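PDB 5MMD: metallo-beta-lactamase 1 from Acinetobacter baumannii, which probably hydrolyses beta-lactam antibiotics to substituted beta-amino acids, using zinc ions as cofactor, and so contributes to antibiotic resistance. Local coordinates for residues 18-23 / 45-50; 59-64 / 88-93; 134-137 / 143-146. All blocks are in the same frame, centred on the assembly; numbering follows the deposited sequence.

Following the chain from its N terminus, interaction 1 closes the first loop: strand 17-26 meets the end of strand 44-48 after the chain has passed through strand 32-41, which lies between them in the seven-stranded sheet. Interaction 2 joins helix 54-66 to helix 87-92 on the outer side of that sheet and closes a loop containing strand 70-75. It touches interaction 1, with L60 against H20 and L90 against T50. Interaction 3, on the opposite side of the chain's centre, pairs strands 131-134 and 146-149 of the second sheet across a short loop carrying the zinc ligand H140. The three contacts follow in series, neither nesting nor crossing.

Interaction 1. Residues 18-23 / 45-50; sequences FLHKSY and AFIIDT
The imidazole of H20 meets the turn formed by I48, D49 and T50 with its NE2-CE1 edge. NE2 donates a weak hydrogen bond to the backbone carbonyl of D49, 2.9 Å from NE2 to O, with an N-H...O angle of only 121°. The oxygen lies near the ring plane but is displaced toward the neighbouring carbon, CE1, which comes within 3.1 Å of D49 O, so the edge as a whole faces it. The carbonyl of I48 is more distant and oblique to the ring, 3.5 Å from NE2 to I48 O, and the methyl CG2 of I47 closes in at 4.1 Å from the same nitrogen. A chi1 of 66° places CG between the backbone N and carbonyl carbon of H20, lifting the ring off its strand to bridge backbones whose nearest CA atoms, those of H20 and T50, are 9.0 Å apart. This contact lies on the face of the N-terminal sheet covered by helix 54-66, within the alpha-beta/beta-alpha sandwich of metallo-beta-lactamases, where the chain leaves strand 44-48 for that helix. H20 is also packed against P51 and L60, while its backbone is bonded to G36 of the intervening strand. D49 has a positive phi of 74°, uncommon outside glycine, as the chain turns. Its carboxylate leads away from H20 and accepts hydrogen bonds on OD2 from Y156 and T77; its side chain lies about 6 Å from those of the zinc ligands H78 and C159. Further along, S22 OG bonds to W52 N and T50 OG1 to G86 N.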
ATOM      1  N   PHE A  18      -8.876  -2.110   9.267  1.00 12.66           N
ATOM      2  CA  PHE A  18      -7.795  -2.089  10.251  1.00 14.32           C
ATOM      3  C   PHE A  18      -6.483  -1.639   9.648  1.00 13.47           C
ATOM      4  O   PHE A  18      -6.091  -2.148   8.603  1.00 13.29           O
ATOM      5  CB  PHE A  18      -7.615  -3.478  10.845  1.00 14.11           C
ATOM      6  CG  PHE A  18      -8.854  -4.000  11.499  1.00 15.14           C
ATOM      7  CD1 PHE A  18      -9.766  -4.754  10.757  1.00 15.74           C
ATOM      8  CD2 PHE A  18      -9.134  -3.704  12.827  1.00 16.21           C
ATOM      9  CE1 PHE A  18     -10.937  -5.240  11.353  1.00 16.50           C
ATOM     10  CE2 PHE A  18     -10.311  -4.198  13.448  1.00 17.65           C
ATOM     11  CZ  PHE A  18     -11.211  -4.957  12.705  1.00 18.51           C
ATOM     12  N   LEU A  19      -5.810  -0.686  10.289  1.00 13.87           N
ATOM     13  CA  LEU A  19      -4.467  -0.281   9.872  1.00 13.02           C
ATOM     14  C   LEU A  19      -3.439  -1.172  10.556  1.00 12.39           C
ATOM     15  O   LEU A  19      -3.458  -1.322  11.787  1.00 13.44           O
ATOM     16  CB  LEU A  19      -4.228   1.173  10.229  1.00 15.29           C
ATOM     17  CG  LEU A  19      -2.832   1.769  10.069  1.00 15.94           C
ATOM     18  CD1 LEU A  19      -2.606   2.198   8.676  1.00 15.05           C
ATOM     19  CD2 LEU A  19      -2.682   2.953  10.984  1.00 18.18           C
ATOM     20  N   HIS A  20      -2.528  -1.762   9.785  1.00 12.45           N
ATOM     21  CA  HIS A  20      -1.456  -2.527  10.398  1.00 12.38           C
ATOM     22  C   HIS A  20      -0.129  -1.765  10.172  1.00 12.04           C
ATOM     23  O   HIS A  20       0.084  -1.123   9.133  1.00 11.49           O
ATOM     24  CB  HIS A  20      -1.423  -3.972   9.879  1.00 11.57           C
ATOM     25  CG  HIS A  20      -1.086  -4.128   8.421  1.00 10.70           C
ATOM     26  ND1 HIS A  20       0.215  -4.189   7.956  1.00 10.88           N
ATOM     27  CD2 HIS A  20      -1.879  -4.327   7.340  1.00  9.92           C
ATOM     28  CE1 HIS A  20       0.209  -4.331   6.647  1.00 10.86           C
ATOM     29  NE2 HIS A  20      -1.056  -4.466   6.249  1.00 10.86           N
ATOM     30  N   LYS A  21       0.727  -1.802  11.176  1.00 12.44           N
ATOM     31  CA  LYS A  21       1.925  -0.999  11.160  1.00 13.29           C
ATOM     32  C   LYS A  21       3.043  -1.884  11.578  1.00 14.22           C
ATOM     33  O   LYS A  21       2.933  -2.584  12.579  1.00 16.01           O
ATOM     34  CB  LYS A  21       1.759   0.202  12.076  1.00 16.14           C
ATOM     35  CG  LYS A  21       2.854   1.237  11.960  1.00 18.06           C
ATOM     36  CD  LYS A  21       2.624   2.398  12.967  1.00 20.61           C
ATOM     37  CE  LYS A  21       1.309   3.109  12.768  1.00 20.61           C
ATOM     38  NZ  LYS A  21       1.215   3.891  11.475  1.00 20.57           N
ATOM     39  N   SER A  22       4.098  -1.924  10.772  1.00 13.10           N
ATOM     40  CA  SER A  22       5.253  -2.772  11.090  1.00 13.05           C
ATOM     41  C   SER A  22       6.519  -1.999  10.840  1.00 14.11           C
ATOM     42  O   SER A  22       6.494  -0.993  10.147  1.00 13.89           O
ATOM     43  CB  SER A  22       5.237  -4.056  10.258  1.00 10.98           C
ATOM     44  OG  SER A  22       5.242  -3.781   8.879  1.00 10.08           O
ATOM     45  N   TYR A  23       7.613  -2.467  11.429  1.00 14.54           N
ATOM     46  CA  TYR A  23       8.840  -1.683  11.479  1.00 16.10           C
ATOM     47  C   TYR A  23      10.065  -2.332  10.823  1.00 16.66           C
ATOM     48  O   TYR A  23      10.185  -3.550  10.759  1.00 16.21           O
ATOM     49  CB  TYR A  23       9.185  -1.366  12.937  1.00 16.72           C
ATOM     50  CG  TYR A  23       8.150  -0.520  13.649  1.00 17.15           C
ATOM     51  CD1 TYR A  23       6.999  -1.102  14.188  1.00 16.31           C
ATOM     52  CD2 TYR A  23       8.345   0.848  13.834  1.00 18.48           C
ATOM     53  CE1 TYR A  23       6.065  -0.338  14.857  1.00 17.83           C
ATOM     54  CE2 TYR A  23       7.408   1.638  14.524  1.00 18.83           C
ATOM     55  CZ  TYR A  23       6.269   1.034  15.035  1.00 18.52           C
ATOM     56  OH  TYR A  23       5.305   1.766  15.704  1.00 19.32           O
ATOM     57  N   ALA A  45     -11.375 -11.461   5.026  1.00 16.65           N
ATOM     58  CA  ALA A  45     -10.336 -10.432   5.225  1.00 15.64           C
ATOM     59  C   ALA A  45      -9.374 -10.338   4.047  1.00 16.66           C
ATOM     60  O   ALA A  45      -8.876 -11.370   3.556  1.00 17.79           O
ATOM     61  CB  ALA A  45      -9.548 -10.708   6.474  1.00 14.99           C
ATOM     62  N   PHE A  46      -9.128  -9.122   3.579  1.00 15.07           N
ATOM     63  CA  PHE A  46      -8.172  -8.939   2.492  1.00 14.25           C
ATOM     64  C   PHE A  46      -7.048  -8.058   3.008  1.00 12.94           C
ATOM     65  O   PHE A  46      -7.311  -7.021   3.629  1.00 13.00           O
ATOM     66  CB  PHE A  46      -8.827  -8.317   1.267  1.00 14.15           C
ATOM     67  CG  PHE A  46      -8.140  -8.700  -0.012  1.00 14.98           C
ATOM     68  CD1 PHE A  46      -7.026  -8.039  -0.421  1.00 14.63           C
ATOM     69  CD2 PHE A  46      -8.598  -9.759  -0.766  1.00 17.35           C
ATOM     70  CE1 PHE A  46      -6.363  -8.404  -1.611  1.00 15.61           C
ATOM     71  CE2 PHE A  46      -7.947 -10.127  -1.948  1.00 17.45           C
ATOM     72  CZ  PHE A  46      -6.818  -9.443  -2.339  1.00 15.83           C
ATOM     73  N   ILE A  47      -5.809  -8.497   2.820  1.00 12.11           N
ATOM     74  CA  ILE A  47      -4.640  -7.686   3.210  1.00 11.24           C
ATOM     75  C   ILE A  47      -4.188  -6.764   2.094  1.00 11.61           C
ATOM     76  O   ILE A  47      -3.919  -7.215   0.967  1.00 11.98           O
ATOM     77  CB  ILE A  47      -3.477  -8.554   3.595  1.00 11.60           C
ATOM     78  CG1 ILE A  47      -3.840  -9.380   4.795  1.00 12.45           C
ATOM     79  CG2 ILE A  47      -2.248  -7.698   3.950  1.00  9.89           C
ATOM     80  CD1 ILE A  47      -2.974 -10.603   4.978  1.00 12.94           C
ATOM     81  N   ILE A  48      -4.145  -5.475   2.389  1.00 10.37           N
ATOM     82  CA  ILE A  48      -3.536  -4.486   1.497  1.00 10.65           C
ATOM     83  C   ILE A  48      -2.127  -4.128   2.019  1.00  9.58           C
ATOM     84  O   ILE A  48      -1.975  -3.392   2.995  1.00  9.79           O
ATOM     85  CB  ILE A  48      -4.379  -3.220   1.365  1.00 11.04           C
ATOM     86  CG1 ILE A  48      -5.790  -3.569   0.865  1.00 12.61           C
ATOM     87  CG2 ILE A  48      -3.675  -2.216   0.438  1.00 10.50           C
ATOM     88  CD1 ILE A  48      -6.750  -2.327   0.768  1.00 12.83           C
ATOM     89  N   ASP A  49      -1.153  -4.699   1.312  1.00 10.07           N
ATOM     90  CA  ASP A  49       0.309  -4.647   1.563  1.00 10.39           C
ATOM     91  C   ASP A  49       0.699  -5.511   2.743  1.00 10.78           C
ATOM     92  O   ASP A  49       0.036  -5.501   3.784  1.00 10.65           O
ATOM     93  CB  ASP A  49       0.783  -3.208   1.728  1.00 10.13           C
ATOM     94  CG  ASP A  49       0.901  -2.520   0.400  1.00 11.12           C
ATOM     95  OD1 ASP A  49       0.911  -3.258  -0.596  1.00 11.82           O
ATOM     96  OD2 ASP A  49       0.940  -1.281   0.332  1.00 12.22           O
ATOM     97  N   THR A  50       1.733  -6.336   2.551  1.00  9.60           N
ATOM     98  CA  THR A  50       2.196  -7.141   3.647  1.00 10.67           C
ATOM     99  C   THR A  50       2.953  -6.264   4.642  1.00 10.06           C
ATOM    100  O   THR A  50       3.375  -5.163   4.327  1.00 10.06           O
ATOM    101  CB  THR A  50       3.137  -8.287   3.207  1.00 12.21           C
ATOM    102  OG1 THR A  50       4.441  -7.740   2.907  1.00 11.99           O
ATOM    103  CG2 THR A  50       2.602  -9.037   1.994  1.00 12.83           C
TER

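Interaction 2. Residues 59-64 / 88-93; sequences KLVDWI and KWLNGK
V61 projects from helix 54-66 against W89 and L90 of helix 87-92, and the contact between the two segments is wholly apolar. Most of it falls on the six-membered half of the indole: V61 CG2 lies 3.6 Å from W89 CZ3, oblique to the ring, while V61 CB is 3.9 Å from W89 CH2. The second methyl, V61 CG1, sits at the ring edge in its plane, 4.0 Å from W89 CH2. W89 has CG anti to its backbone nitrogen (chi1 -178°), which extends the indole toward the other helix. L90 adds a branched aliphatic neighbour, its CD2 reaching 3.9 Å from V61 CG2 and also bordering the indole edge.

Within the second segment, K93 lays its CG 3.6 Å above one face of the W89 ring, offset toward the rim. W89 also touches E54, T57 and E58 of the first helix, and V61 rests on L71 of strand 70-75, so the helices meet over the sheet they cover. The amide of N91 turns from the contact to T97, E113 and Q114. With no hydrogen bond or salt bridge between the two segments, their fit probably depends on close packing and exclusion of water.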
ATOM      1  N   LYS A  59       2.284 -12.877  12.078  1.00 23.03           N
ATOM      2  CA  LYS A  59       1.542 -12.326  13.207  1.00 23.03           C
ATOM      3  C   LYS A  59       0.218 -11.722  12.770  1.00 21.37           C
ATOM      4  O   LYS A  59      -0.770 -11.776  13.527  1.00 22.08           O
ATOM      5  CB  LYS A  59       2.361 -11.250  13.956  1.00 22.98           C
ATOM      6  CG  LYS A  59       3.532 -11.796  14.714  1.00 24.67           C
ATOM      7  CD  LYS A  59       4.319 -10.655  15.400  0.83 23.83           C
ATOM      8  CE  LYS A  59       5.326 -11.184  16.401  0.42 25.07           C
ATOM      9  NZ  LYS A  59       6.455 -11.906  15.759  0.24 25.37           N
ATOM     10  N   LEU A  60       0.203 -11.133  11.582  1.00 18.76           N
ATOM     11  CA  LEU A  60      -0.982 -10.465  11.067  1.00 17.67           C
ATOM     12  C   LEU A  60      -2.023 -11.507  10.702  1.00 17.80           C
ATOM     13  O   LEU A  60      -3.197 -11.383  11.047  1.00 17.07           O
ATOM     14  CB  LEU A  60      -0.627  -9.586   9.867  1.00 15.33           C
ATOM     15  CG  LEU A  60      -1.792  -8.798   9.247  1.00 14.87           C
ATOM     16  CD1 LEU A  60      -2.393  -7.745  10.172  1.00 14.28           C
ATOM     17  CD2 LEU A  60      -1.341  -8.194   7.875  1.00 11.24           C
ATOM     18  N   VAL A  61      -1.564 -12.563  10.063  1.00 16.74           N
ATOM     19  CA  VAL A  61      -2.434 -13.636   9.624  1.00 18.61           C
ATOM     20  C   VAL A  61      -3.009 -14.336  10.832  1.00 21.31           C
ATOM     21  O   VAL A  61      -4.192 -14.675  10.841  1.00 21.44           O
ATOM     22  CB  VAL A  61      -1.687 -14.635   8.705  1.00 17.96           C
ATOM     23  CG1 VAL A  61      -2.505 -15.875   8.483  1.00 19.03           C
ATOM     24  CG2 VAL A  61      -1.418 -13.951   7.395  1.00 16.08           C
ATOM     25  N   ASP A  62      -2.188 -14.503  11.865  1.00 22.65           N
ATOM     26  CA  ASP A  62      -2.661 -15.098  13.114  1.00 26.24           C
ATOM     27  C   ASP A  62      -3.712 -14.199  13.800  1.00 25.64           C
ATOM     28  O   ASP A  62      -4.718 -14.686  14.338  1.00 26.06           O
ATOM     29  CB  ASP A  62      -1.487 -15.354  14.064  1.00 28.24           C
ATOM     30  CG  ASP A  62      -1.921 -16.059  15.340  1.00 31.17           C
ATOM     31  OD1 ASP A  62      -2.707 -17.025  15.256  1.00 31.94           O
ATOM     32  OD2 ASP A  62      -1.482 -15.643  16.432  1.00 32.63           O
ATOM     33  N   TRP A  63      -3.473 -12.892  13.782  1.00 23.76           N
ATOM     34  CA  TRP A  63      -4.426 -11.942  14.334  1.00 23.05           C
ATOM     35  C   TRP A  63      -5.786 -12.079  13.622  1.00 22.18           C
ATOM     36  O   TRP A  63      -6.832 -12.184  14.272  1.00 23.21           O
ATOM     37  CB  TRP A  63      -3.894 -10.515  14.217  1.00 21.72           C
ATOM     38  CG  TRP A  63      -4.843  -9.496  14.763  1.00 21.75           C
ATOM     39  CD1 TRP A  63      -4.947  -9.078  16.068  1.00 23.08           C
ATOM     40  CD2 TRP A  63      -5.833  -8.769  14.033  1.00 20.30           C
ATOM     41  NE1 TRP A  63      -5.949  -8.144  16.191  1.00 22.52           N
ATOM     42  CE2 TRP A  63      -6.507  -7.932  14.959  1.00 21.22           C
ATOM     43  CE3 TRP A  63      -6.219  -8.738  12.688  1.00 19.19           C
ATOM     44  CZ2 TRP A  63      -7.527  -7.092  14.586  1.00 20.19           C
ATOM     45  CZ3 TRP A  63      -7.250  -7.897  12.324  1.00 18.93           C
ATOM     46  CH2 TRP A  63      -7.883  -7.083  13.264  1.00 18.96           C
ATOM     47  N   ILE A  64      -5.752 -12.075  12.297  1.00 19.78           N
ATOM     48  CA  ILE A  64      -6.952 -12.242  11.468  1.00 20.14           C
ATOM     49  C   ILE A  64      -7.692 -13.537  11.792  1.00 21.52           C
ATOM     50  O   ILE A  64      -8.919 -13.552  11.916  1.00 21.02           O
ATOM     51  CB  ILE A  64      -6.576 -12.208   9.961  1.00 17.92           C
ATOM     52  CG1 ILE A  64      -6.055 -10.824   9.582  1.00 16.76           C
ATOM     53  CG2 ILE A  64      -7.763 -12.567   9.072  1.00 18.64           C
ATOM     54  CD1 ILE A  64      -5.542 -10.762   8.141  1.00 16.94           C
ATOM     55  N   LYS A  88       6.360 -14.276   0.091  1.00 16.70           N
ATOM     56  CA  LYS A  88       6.868 -15.633   0.127  1.00 19.10           C
ATOM     57  C   LYS A  88       6.182 -16.474   1.190  1.00 20.08           C
ATOM     58  O   LYS A  88       5.775 -17.615   0.920  1.00 20.98           O
ATOM     59  CB  LYS A  88       8.384 -15.667   0.364  1.00 18.74           C
ATOM     60  CG  LYS A  88       8.935 -17.100   0.458  1.00 21.09           C
ATOM     61  CD  LYS A  88      10.405 -17.169   0.811  0.33 21.31           C
ATOM     62  CE  LYS A  88      11.286 -17.102  -0.422  0.37 22.04           C
ATOM     63  NZ  LYS A  88      12.719 -17.326  -0.071  0.11 22.88           N
ATOM     64  N   TRP A  89       6.050 -15.925   2.396  1.00 18.31           N
ATOM     65  CA  TRP A  89       5.435 -16.680   3.472  1.00 19.24           C
ATOM     66  C   TRP A  89       3.969 -16.980   3.107  1.00 19.76           C
ATOM     67  O   TRP A  89       3.498 -18.092   3.297  1.00 21.48           O
ATOM     68  CB  TRP A  89       5.541 -15.935   4.802  1.00 18.83           C
ATOM     69  CG  TRP A  89       4.960 -16.712   5.933  1.00 20.14           C
ATOM     70  CD1 TRP A  89       5.590 -17.639   6.726  1.00 21.66           C
ATOM     71  CD2 TRP A  89       3.613 -16.657   6.372  1.00 20.18           C
ATOM     72  NE1 TRP A  89       4.701 -18.151   7.645  1.00 21.82           N
ATOM     73  CE2 TRP A  89       3.481 -17.562   7.448  1.00 22.07           C
ATOM     74  CE3 TRP A  89       2.502 -15.951   5.952  1.00 20.30           C
ATOM     75  CZ2 TRP A  89       2.277 -17.770   8.107  1.00 23.20           C
ATOM     76  CZ3 TRP A  89       1.291 -16.156   6.621  1.00 21.76           C
ATOM     77  CH2 TRP A  89       1.198 -17.067   7.678  1.00 23.47           C
ATOM     78  N   LEU A  90       3.284 -16.014   2.518  1.00 18.52           N
ATOM     79  CA  LEU A  90       1.870 -16.167   2.209  1.00 19.82           C
ATOM     80  C   LEU A  90       1.695 -17.211   1.101  1.00 21.84           C
ATOM     81  O   LEU A  90       0.801 -18.061   1.164  1.00 22.95           O
ATOM     82  CB  LEU A  90       1.285 -14.836   1.780  1.00 19.74           C
ATOM     83  CG  LEU A  90       1.105 -13.723   2.815  1.00 19.83           C
ATOM     84  CD1 LEU A  90       0.759 -12.412   2.102  1.00 17.97           C
ATOM     85  CD2 LEU A  90       0.041 -14.108   3.809  1.00 21.22           C
ATOM     86  N   ASN A  91       2.561 -17.127   0.097  1.00 20.69           N
ATOM     87  CA  ASN A  91       2.608 -18.097  -0.976  1.00 22.83           C
ATOM     88  C   ASN A  91       2.752 -19.500  -0.429  1.00 25.10           C
ATOM     89  O   ASN A  91       2.088 -20.436  -0.872  1.00 26.40           O
ATOM     90  CB  ASN A  91       3.766 -17.796  -1.908  1.00 22.20           C
ATOM     91  CG  ASN A  91       3.462 -16.685  -2.869  1.00 21.01           C
ATOM     92  OD1 ASN A  91       2.338 -16.182  -2.926  1.00 20.49           O
ATOM     93  ND2 ASN A  91       4.463 -16.280  -3.626  1.00 20.84           N
ATOM     94  N   GLY A  92       3.660 -19.636   0.531  1.00 25.16           N
ATOM     95  CA  GLY A  92       3.890 -20.905   1.188  1.00 27.45           C
ATOM     96  C   GLY A  92       2.675 -21.478   1.890  1.00 28.97           C
ATOM     97  O   GLY A  92       2.583 -22.690   2.065  1.00 31.72           O
ATOM     98  N   LYS A  93       1.765 -20.610   2.320  1.00 28.10           N
ATOM     99  CA  LYS A  93       0.567 -21.026   3.044  1.00 29.49           C
ATOM    100  C   LYS A  93      -0.625 -21.134   2.101  1.00 30.41           C
ATOM    101  O   LYS A  93      -1.758 -21.323   2.536  1.00 30.43           O
ATOM    102  CB  LYS A  93       0.265 -20.043   4.179  1.00 27.46           C
ATOM    103  CG  LYS A  93       1.414 -19.819   5.151  1.00 26.55           C
ATOM    104  CD  LYS A  93       1.975 -21.113   5.738  1.00 28.58           C
ATOM    105  CE  LYS A  93       1.311 -21.499   7.053  1.00 30.09           C
ATOM    106  NZ  LYS A  93       1.875 -22.796   7.582  0.47 32.32           N
TER

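Interaction 3. Residues 134-137 / 143-146; sequences YYPG and DNLV
Y134 and V146 form an antiparallel hydrogen-bonded pair, with Y134 N to V146 O and V146 N to Y134 O both 3.0 Å; the second bond is nearly straight (175°) and lies in the carbonyl plane, whereas in the first the donor is tilted 21° from it. The side chains of this pair run side by side in the same direction, V146 CG2 lying 3.9 Å from Y134 CB at the edge of the phenol ring. That ring also makes a cation-pi contact with K190 of helix 180-190. Beyond the pair regular strand pairing stops but the chains stay close, entering the loop of a beta-hairpin in the second sheet of the sandwich; this loop carries the zinc ligand H140. Y135, with CG anti to its backbone N (chi1 177°), extends along the loop, its edge toward N144: CD1 is 3.3 Å from N144 O. P136 CD approaches the same oxygen at 3.5 Å; this buried carbonyl has no hydrogen-bond partner in the model. L145 CD2 comes within 3.8 Å of Y135 CB, the side chains crossing at about a right angle, and Y135 OH is bonded to I142 O. N144 spans the loop mouth, ND2 giving a weak bond to G137 O (3.0 Å) while OD1 accepts from T141 N. D143 turns away to T103 and T141, its side chain about 3 Å from that of the zinc ligand H78.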
ATOM      1  N   TYR A 134      -6.287   0.901  -8.655  1.00 13.96           N
ATOM      2  CA  TYR A 134      -6.030   1.876  -9.700  1.00 15.29           C
ATOM      3  C   TYR A 134      -4.553   2.237  -9.817  1.00 13.97           C
ATOM      4  O   TYR A 134      -3.887   2.546  -8.820  1.00 13.52           O
ATOM      5  CB  TYR A 134      -6.811   3.148  -9.435  1.00 15.54           C
ATOM      6  CG  TYR A 134      -6.519   4.336 -10.343  1.00 15.31           C
ATOM      7  CD1 TYR A 134      -6.689   4.257 -11.697  1.00 17.79           C
ATOM      8  CD2 TYR A 134      -6.121   5.567  -9.805  1.00 14.86           C
ATOM      9  CE1 TYR A 134      -6.448   5.340 -12.529  1.00 18.63           C
ATOM     10  CE2 TYR A 134      -5.885   6.665 -10.624  1.00 16.19           C
ATOM     11  CZ  TYR A 134      -6.066   6.538 -11.996  1.00 17.52           C
ATOM     12  OH  TYR A 134      -5.834   7.596 -12.867  1.00 19.35           O
ATOM     13  N   TYR A 135      -4.071   2.248 -11.048  1.00 14.48           N
ATOM     14  CA  TYR A 135      -2.749   2.791 -11.334  1.00 14.65           C
ATOM     15  C   TYR A 135      -2.814   4.244 -11.808  1.00 14.75           C
ATOM     16  O   TYR A 135      -3.281   4.518 -12.922  1.00 16.17           O
ATOM     17  CB  TYR A 135      -2.077   1.923 -12.386  1.00 15.11           C
ATOM     18  CG  TYR A 135      -0.722   2.404 -12.826  1.00 15.31           C
ATOM     19  CD1 TYR A 135       0.359   2.388 -11.955  1.00 15.16           C
ATOM     20  CD2 TYR A 135      -0.512   2.835 -14.130  1.00 16.64           C
ATOM     21  CE1 TYR A 135       1.631   2.807 -12.375  1.00 14.59           C
ATOM     22  CE2 TYR A 135       0.757   3.260 -14.549  1.00 17.99           C
ATOM     23  CZ  TYR A 135       1.803   3.254 -13.649  1.00 16.18           C
ATOM     24  OH  TYR A 135       3.050   3.649 -14.071  1.00 17.41           O
ATOM     25  N   PRO A 136      -2.340   5.173 -10.981  1.00 14.72           N
ATOM     26  CA  PRO A 136      -2.410   6.590 -11.333  1.00 15.48           C
ATOM     27  C   PRO A 136      -1.277   7.033 -12.246  1.00 16.19           C
ATOM     28  O   PRO A 136      -1.351   8.111 -12.819  1.00 17.86           O
ATOM     29  CB  PRO A 136      -2.327   7.290  -9.969  1.00 15.17           C
ATOM     30  CG  PRO A 136      -1.466   6.374  -9.125  1.00 14.47           C
ATOM     31  CD  PRO A 136      -1.809   4.966  -9.614  1.00 13.55           C
ATOM     32  N   GLY A 137      -0.275   6.187 -12.430  1.00 15.61           N
ATOM     33  CA  GLY A 137       0.905   6.573 -13.179  1.00 16.44           C
ATOM     34  C   GLY A 137       2.052   6.620 -12.190  1.00 15.31           C
ATOM     35  O   GLY A 137       1.854   6.389 -10.993  1.00 13.20           O
ATOM     36  N   ASP A 143       5.649   1.589 -10.520  1.00 14.46           N
ATOM     37  CA  ASP A 143       4.556   0.601 -10.454  1.00 14.40           C
ATOM     38  C   ASP A 143       3.498   0.911  -9.396  1.00 13.89           C
ATOM     39  O   ASP A 143       2.535   0.142  -9.262  1.00 14.64           O
ATOM     40  CB  ASP A 143       5.113  -0.803 -10.201  1.00 14.88           C
ATOM     41  CG  ASP A 143       5.948  -0.898  -8.909  1.00 13.62           C
ATOM     42  OD1 ASP A 143       6.570   0.106  -8.538  1.00 12.94           O
ATOM     43  OD2 ASP A 143       5.996  -1.982  -8.275  1.00 12.94           O
ATOM     44  N   ASN A 144       3.646   2.021  -8.666  1.00 13.49           N
ATOM     45  CA  ASN A 144       2.832   2.195  -7.454  1.00 12.69           C
ATOM     46  C   ASN A 144       1.338   2.226  -7.806  1.00 11.92           C
ATOM     47  O   ASN A 144       0.909   2.851  -8.781  1.00 11.15           O
ATOM     48  CB  ASN A 144       3.215   3.423  -6.594  1.00 12.04           C
ATOM     49  CG  ASN A 144       3.426   4.728  -7.367  1.00 12.79           C
ATOM     50  OD1 ASN A 144       4.206   5.574  -6.896  1.00 12.87           O
ATOM     51  ND2 ASN A 144       2.725   4.942  -8.467  1.00 13.13           N
ATOM     52  N   LEU A 145       0.586   1.480  -7.002  1.00 11.25           N
ATOM     53  CA  LEU A 145      -0.874   1.387  -7.089  1.00 11.70           C
ATOM     54  C   LEU A 145      -1.555   1.991  -5.855  1.00 11.01           C
ATOM     55  O   LEU A 145      -0.975   2.011  -4.771  1.00 10.20           O
ATOM     56  CB  LEU A 145      -1.331  -0.074  -7.179  1.00 12.16           C
ATOM     57  CG  LEU A 145      -0.738  -0.994  -8.225  1.00 12.37           C
ATOM     58  CD1 LEU A 145      -1.236  -2.458  -8.079  1.00 13.68           C
ATOM     59  CD2 LEU A 145      -1.090  -0.447  -9.596  1.00 14.22           C
ATOM     60  N   VAL A 146      -2.802   2.426  -6.042  1.00 11.66           N
ATOM     61  CA  VAL A 146      -3.698   2.774  -4.930  1.00 10.61           C
ATOM     62  C   VAL A 146      -4.904   1.877  -4.897  1.00 11.39           C
ATOM     63  O   VAL A 146      -5.261   1.262  -5.902  1.00 12.07           O
ATOM     64  CB  VAL A 146      -4.178   4.228  -4.981  1.00 11.06           C
ATOM     65  CG1 VAL A 146      -2.974   5.191  -5.053  1.00 10.98           C
ATOM     66  CG2 VAL A 146      -5.126   4.466  -6.125  1.00 13.02           C
TER